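Long-range contact in NAD-dependent epimerase/dehydratase (Bacteroides thetaiotaomicron, PDB 3DHN), which probably works as an NAD(P)-dependent oxidoreductase or epimerase of the Rossmann-fold superfamily, though its substrate is not established: residues F160-R174 and S190-I202. Sequence-based numbering, arbitrary orientation.
Sequences FSPAADMRPGVRTGR and SHISVEDYAAAMI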
loop_
_atom_site.group_PDB
_atom_site.type_symbol
_atom_site.label_atom_id
_atom_site.label_comp_id
_atom_site.label_asym_id
_atom_site.label_seq_id
_atom_site.Cartn_x
_atom_site.Cartn_y
_atom_site.Cartn_z
ATOM N N PHE A 160 3.828 1.696 3.297
ATOM C CA PHE A 160 2.863 2.349 4.186
ATOM C C PHE A 160 2.060 1.355 5.038
ATOM O O PHE A 160 1.092 0.749 4.575
ATOM C CB PHE A 160 1.936 3.237 3.335
ATOM C CG PHE A 160 1.071 4.198 4.128
ATOM C CD1 PHE A 160 1.359 4.507 5.453
ATOM C CD2 PHE A 160 -0.032 4.814 3.521
ATOM C CE1 PHE A 160 0.561 5.410 6.170
ATOM C CE2 PHE A 160 -0.832 5.718 4.224
ATOM C CZ PHE A 160 -0.536 6.017 5.552
ATOM N N SER A 161 2.488 1.190 6.286
ATOM C CA SER A 161 1.832 0.278 7.232
ATOM C C SER A 161 0.549 0.868 7.805
ATOM O O SER A 161 0.593 1.854 8.544
ATOM C CB SER A 161 2.761 -0.045 8.415
ATOM O OG SER A 161 3.851 -0.884 8.066
ATOM N N PRO A 162 -0.614 0.275 7.483
ATOM C CA PRO A 162 -1.884 0.786 8.016
ATOM C C PRO A 162 -1.997 0.409 9.491
ATOM O O PRO A 162 -1.142 -0.305 10.012
ATOM C CB PRO A 162 -2.930 0.042 7.188
ATOM C CG PRO A 162 -2.241 -1.279 6.898
ATOM C CD PRO A 162 -0.845 -0.832 6.535
ATOM N N ALA A 163 -3.050 0.875 10.157
ATOM C CA ALA A 163 -3.287 0.535 11.561
ATOM C C ALA A 163 -3.704 -0.940 11.616
ATOM O O ALA A 163 -4.147 -1.495 10.610
ATOM C CB ALA A 163 -4.400 1.416 12.142
ATOM N N ALA A 164 -3.583 -1.566 12.784
ATOM C CA ALA A 164 -3.929 -2.984 12.925
ATOM C C ALA A 164 -5.337 -3.343 12.451
ATOM O O ALA A 164 -5.552 -4.430 11.919
ATOM C CB ALA A 164 -3.734 -3.438 14.374
ATOM N N ASP A 165 -6.285 -2.428 12.621
ATOM C CA ASP A 165 -7.665 -2.668 12.208
ATOM C C ASP A 165 -8.142 -1.592 11.225
ATOM O O ASP A 165 -8.458 -0.468 11.622
ATOM C CB ASP A 165 -8.564 -2.706 13.448
ATOM C CG ASP A 165 -10.028 -2.918 13.116
ATOM O OD1 ASP A 165 -10.329 -3.622 12.129
ATOM O OD2 ASP A 165 -10.883 -2.392 13.864
HETATM N N MSE A 166 -8.180 -1.944 9.943
HETATM C CA MSE A 166 -8.604 -1.018 8.893
HETATM C C MSE A 166 -9.873 -1.491 8.180
HETATM O O MSE A 166 -9.916 -2.595 7.639
HETATM C CB MSE A 166 -7.477 -0.830 7.870
HETATM C CG MSE A 166 -7.879 0.007 6.662
HETATM SE SE MSE A 166 -6.374 0.590 5.592
HETATM C CE MSE A 166 -5.583 -1.141 5.205
ATOM N N ARG A 167 -10.896 -0.638 8.172
ATOM C CA ARG A 167 -12.178 -0.970 7.552
ATOM C C ARG A 167 -12.788 0.271 6.915
ATOM O O ARG A 167 -12.325 1.396 7.147
ATOM C CB ARG A 167 -13.163 -1.489 8.605
ATOM C CG ARG A 167 -12.503 -2.118 9.822
ATOM C CD ARG A 167 -13.293 -1.832 11.098
ATOM N NE ARG A 167 -14.014 -3.005 11.580
ATOM C CZ ARG A 167 -14.693 -3.048 12.723
ATOM N NH1 ARG A 167 -14.743 -1.978 13.507
ATOM N NH2 ARG A 167 -15.326 -4.159 13.080
ATOM N N PRO A 168 -13.837 0.089 6.096
ATOM C CA PRO A 168 -14.463 1.253 5.471
ATOM C C PRO A 168 -15.007 2.136 6.593
ATOM O O PRO A 168 -15.512 1.633 7.595
ATOM C CB PRO A 168 -15.570 0.635 4.619
ATOM C CG PRO A 168 -15.001 -0.707 4.245
ATOM C CD PRO A 168 -14.379 -1.169 5.545
ATOM N N GLY A 169 -14.880 3.446 6.431
ATOM C CA GLY A 169 -15.360 4.370 7.443
ATOM C C GLY A 169 -15.584 5.731 6.828
ATOM O O GLY A 169 -16.142 5.848 5.735
ATOM N N VAL A 170 -15.133 6.767 7.522
ATOM C CA VAL A 170 -15.281 8.133 7.042
ATOM C C VAL A 170 -13.919 8.716 6.698
ATOM O O VAL A 170 -12.906 8.317 7.269
ATOM C CB VAL A 170 -15.920 9.037 8.130
ATOM C CG1 VAL A 170 -16.048 10.472 7.623
ATOM C CG2 VAL A 170 -17.280 8.476 8.542
ATOM N N ARG A 171 -13.903 9.647 5.748
ATOM C CA ARG A 171 -12.684 10.347 5.358
ATOM C C ARG A 171 -12.676 11.586 6.252
ATOM O O ARG A 171 -13.219 12.624 5.892
ATOM C CB ARG A 171 -12.743 10.769 3.883
ATOM C CG ARG A 171 -11.479 11.472 3.381
ATOM C CD ARG A 171 -11.625 11.945 1.936
ATOM N NE ARG A 171 -10.383 12.506 1.401
ATOM C CZ ARG A 171 -9.751 13.558 1.910
ATOM N NH1 ARG A 171 -10.240 14.179 2.975
ATOM N NH2 ARG A 171 -8.625 13.995 1.359
ATOM N N THR A 172 -12.075 11.464 7.429
ATOM C CA THR A 172 -12.033 12.567 8.385
ATOM C C THR A 172 -10.938 13.585 8.099
ATOM O O THR A 172 -11.109 14.784 8.333
ATOM C CB THR A 172 -11.817 12.044 9.814
ATOM O OG1 THR A 172 -10.454 11.631 9.968
ATOM C CG2 THR A 172 -12.724 10.853 10.089
ATOM N N GLY A 173 -9.807 13.108 7.597
ATOM C CA GLY A 173 -8.701 13.998 7.314
ATOM C C GLY A 173 -7.900 14.249 8.582
ATOM O O GLY A 173 -6.913 14.978 8.562
ATOM N N ARG A 174 -8.322 13.642 9.690
ATOM C CA ARG A 174 -7.629 13.819 10.961
ATOM C C ARG A 174 -7.095 12.502 11.519
ATOM O O ARG A 174 -7.859 11.579 11.787
ATOM C CB ARG A 174 -8.560 14.466 11.991
ATOM C CG ARG A 174 -9.016 15.869 11.621
ATOM C CD ARG A 174 -9.763 16.533 12.775
ATOM N NE ARG A 174 -8.845 17.060 13.778
ATOM C CZ ARG A 174 -8.719 16.580 15.008
ATOM N NH1 ARG A 174 -9.458 15.556 15.397
ATOM N NH2 ARG A 174 -7.855 17.128 15.847
ATOM N N SER A 190 -5.740 0.202 17.833
ATOM C CA SER A 190 -5.086 0.738 16.651
ATOM C C SER A 190 -6.021 0.594 15.454
ATOM O O SER A 190 -6.248 -0.518 14.962
ATOM C CB SER A 190 -3.779 -0.022 16.397
ATOM O OG SER A 190 -3.210 0.320 15.142
ATOM N N HIS A 191 -6.563 1.715 14.983
ATOM C CA HIS A 191 -7.465 1.669 13.847
ATOM C C HIS A 191 -7.393 2.884 12.920
ATOM O O HIS A 191 -6.876 3.944 13.282
ATOM C CB HIS A 191 -8.915 1.474 14.326
ATOM C CG HIS A 191 -9.405 2.545 15.252
ATOM N ND1 HIS A 191 -10.634 3.149 15.103
ATOM C CD2 HIS A 191 -8.842 3.107 16.350
ATOM C CE1 HIS A 191 -10.807 4.038 16.066
ATOM N NE2 HIS A 191 -9.734 4.033 16.837
ATOM N N ILE A 192 -7.914 2.701 11.714
ATOM C CA ILE A 192 -7.956 3.754 10.715
ATOM C C ILE A 192 -8.986 3.368 9.652
ATOM O O ILE A 192 -9.233 2.180 9.414
ATOM C CB ILE A 192 -6.574 3.939 10.024
ATOM C CG1 ILE A 192 -6.561 5.237 9.208
ATOM C CG2 ILE A 192 -6.261 2.740 9.135
ATOM C CD1 ILE A 192 -6.662 6.497 10.084
ATOM N N SER A 193 -9.590 4.362 9.015
ATOM C CA SER A 193 -10.556 4.070 7.964
ATOM C C SER A 193 -9.795 3.869 6.661
ATOM O O SER A 193 -8.692 4.397 6.484
ATOM C CB SER A 193 -11.546 5.221 7.777
ATOM O OG SER A 193 -10.933 6.326 7.138
ATOM N N VAL A 194 -10.390 3.097 5.758
ATOM C CA VAL A 194 -9.801 2.838 4.454
ATOM C C VAL A 194 -9.705 4.155 3.687
ATOM O O VAL A 194 -8.726 4.410 2.991
ATOM C CB VAL A 194 -10.669 1.850 3.643
ATOM C CG1 VAL A 194 -10.233 1.847 2.195
ATOM C CG2 VAL A 194 -10.537 0.451 4.221
ATOM N N GLU A 195 -10.720 4.997 3.833
ATOM C CA GLU A 195 -10.737 6.282 3.149
ATOM C C GLU A 195 -9.618 7.216 3.641
ATOM O O GLU A 195 -8.948 7.867 2.835
ATOM C CB GLU A 195 -12.103 6.955 3.326
ATOM C CG GLU A 195 -13.271 6.233 2.642
ATOM C CD GLU A 195 -13.617 4.900 3.289
ATOM O OE1 GLU A 195 -13.346 4.730 4.496
ATOM O OE2 GLU A 195 -14.186 4.028 2.592
ATOM N N ASP A 196 -9.406 7.280 4.955
ATOM C CA ASP A 196 -8.339 8.144 5.476
ATOM C C ASP A 196 -6.955 7.608 5.132
ATOM O O ASP A 196 -6.011 8.389 4.937
ATOM C CB ASP A 196 -8.467 8.352 6.990
ATOM C CG ASP A 196 -9.316 9.569 7.341
ATOM O OD1 ASP A 196 -9.249 10.571 6.591
ATOM O OD2 ASP A 196 -10.039 9.537 8.368
ATOM N N TYR A 197 -6.828 6.283 5.048
ATOM C CA TYR A 197 -5.552 5.673 4.682
ATOM C C TYR A 197 -5.216 6.046 3.234
ATOM O O TYR A 197 -4.057 6.316 2.897
ATOM C CB TYR A 197 -5.620 4.145 4.839
ATOM C CG TYR A 197 -4.417 3.414 4.286
ATOM C CD1 TYR A 197 -4.317 3.112 2.924
ATOM C CD2 TYR A 197 -3.361 3.047 5.124
ATOM C CE1 TYR A 197 -3.187 2.459 2.411
ATOM C CE2 TYR A 197 -2.236 2.399 4.630
ATOM C CZ TYR A 197 -2.152 2.102 3.274
ATOM O OH TYR A 197 -1.042 1.435 2.794
ATOM N N ALA A 198 -6.228 6.067 2.374
ATOM C CA ALA A 198 -6.007 6.414 0.973
ATOM C C ALA A 198 -5.633 7.885 0.826
ATOM O O ALA A 198 -4.744 8.236 0.043
ATOM C CB ALA A 198 -7.254 6.110 0.149
ATOM N N ALA A 199 -6.320 8.747 1.571
ATOM C CA ALA A 199 -6.046 10.175 1.503
ATOM C C ALA A 199 -4.596 10.448 1.862
ATOM O O ALA A 199 -3.944 11.296 1.244
ATOM C CB ALA A 199 -6.965 10.939 2.445
ATOM N N ALA A 200 -4.091 9.728 2.862
ATOM C CA ALA A 200 -2.710 9.898 3.301
ATOM C C ALA A 200 -1.721 9.403 2.240
ATOM O O ALA A 200 -0.696 10.045 1.983
ATOM C CB ALA A 200 -2.490 9.167 4.611
HETATM N N MSE A 201 -2.034 8.267 1.622
HETATM C CA MSE A 201 -1.178 7.698 0.583
HETATM C C MSE A 201 -1.030 8.656 -0.602
HETATM O O MSE A 201 0.068 8.830 -1.126
HETATM C CB MSE A 201 -1.744 6.360 0.094
HETATM C CG MSE A 201 -0.927 5.700 -1.003
HETATM SE SE MSE A 201 0.831 5.084 -0.426
HETATM C CE MSE A 201 0.494 3.167 -0.436
ATOM N N ILE A 202 -2.126 9.265 -1.043
ATOM C CA ILE A 202 -2.030 10.200 -2.162
ATOM C C ILE A 202 -1.316 11.490 -1.737
ATOM O O ILE A 202 -0.693 12.154 -2.559
ATOM C CB ILE A 202 -3.414 10.509 -2.776
ATOM C CG1 ILE A 202 -4.057 9.204 -3.258
ATOM C CG2 ILE A 202 -3.255 11.435 -4.001
ATOM C CD1 ILE A 202 -3.133 8.352 -4.139
HETATM O O HOH W 1 -16.967 3.781 3.855
#
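The rings of F160 and Y197 form an offset stack, centroids 4.4 Å apart and planes 14° from parallel. Y197 lays CE2 over the rim of one F160 face. Its hydroxyl lies beside F160 CB and donates to F160 O (OH to O 2.9 Å), at the Y197 ring's edge and in its plane, which probably helps set the overlap. Y197 CG stands anti to the backbone N (chi1 171°), carrying the ring out to P162 and M166. Selenomethionine M166 sets its SE obliquely by this ring, 3.7 Å from Y197 CG, in a Met-aromatic contact.

Strands 165-167 and 191-193 pair in parallel. D165 N donates to S190 O, and I192 N to D165 O. S193 then N-caps helix 194-206: its OG accepts from D196 N and donates to V170 O.

At the polar edge, E195 OE1 takes G169 N at 2.8 Å. D196 OD2 receives T172 N and T172 OG1 from opposite faces of the carboxylate plane, while OD1 takes G173 N. Y219 OH also bonds OD2. With an alanine in place of D196, T172, G173 and Y219 would probably lose their shared carboxylate, leaving the loop at 172-173 freer to move.

The small parallel sheet and the start of helix 194-206 form one unit beside strand 213-218 of the Rossmann-type sheet, whose I217 touches F160, I192, Y197 and A200. V194 and M201 pack against helix 14-25.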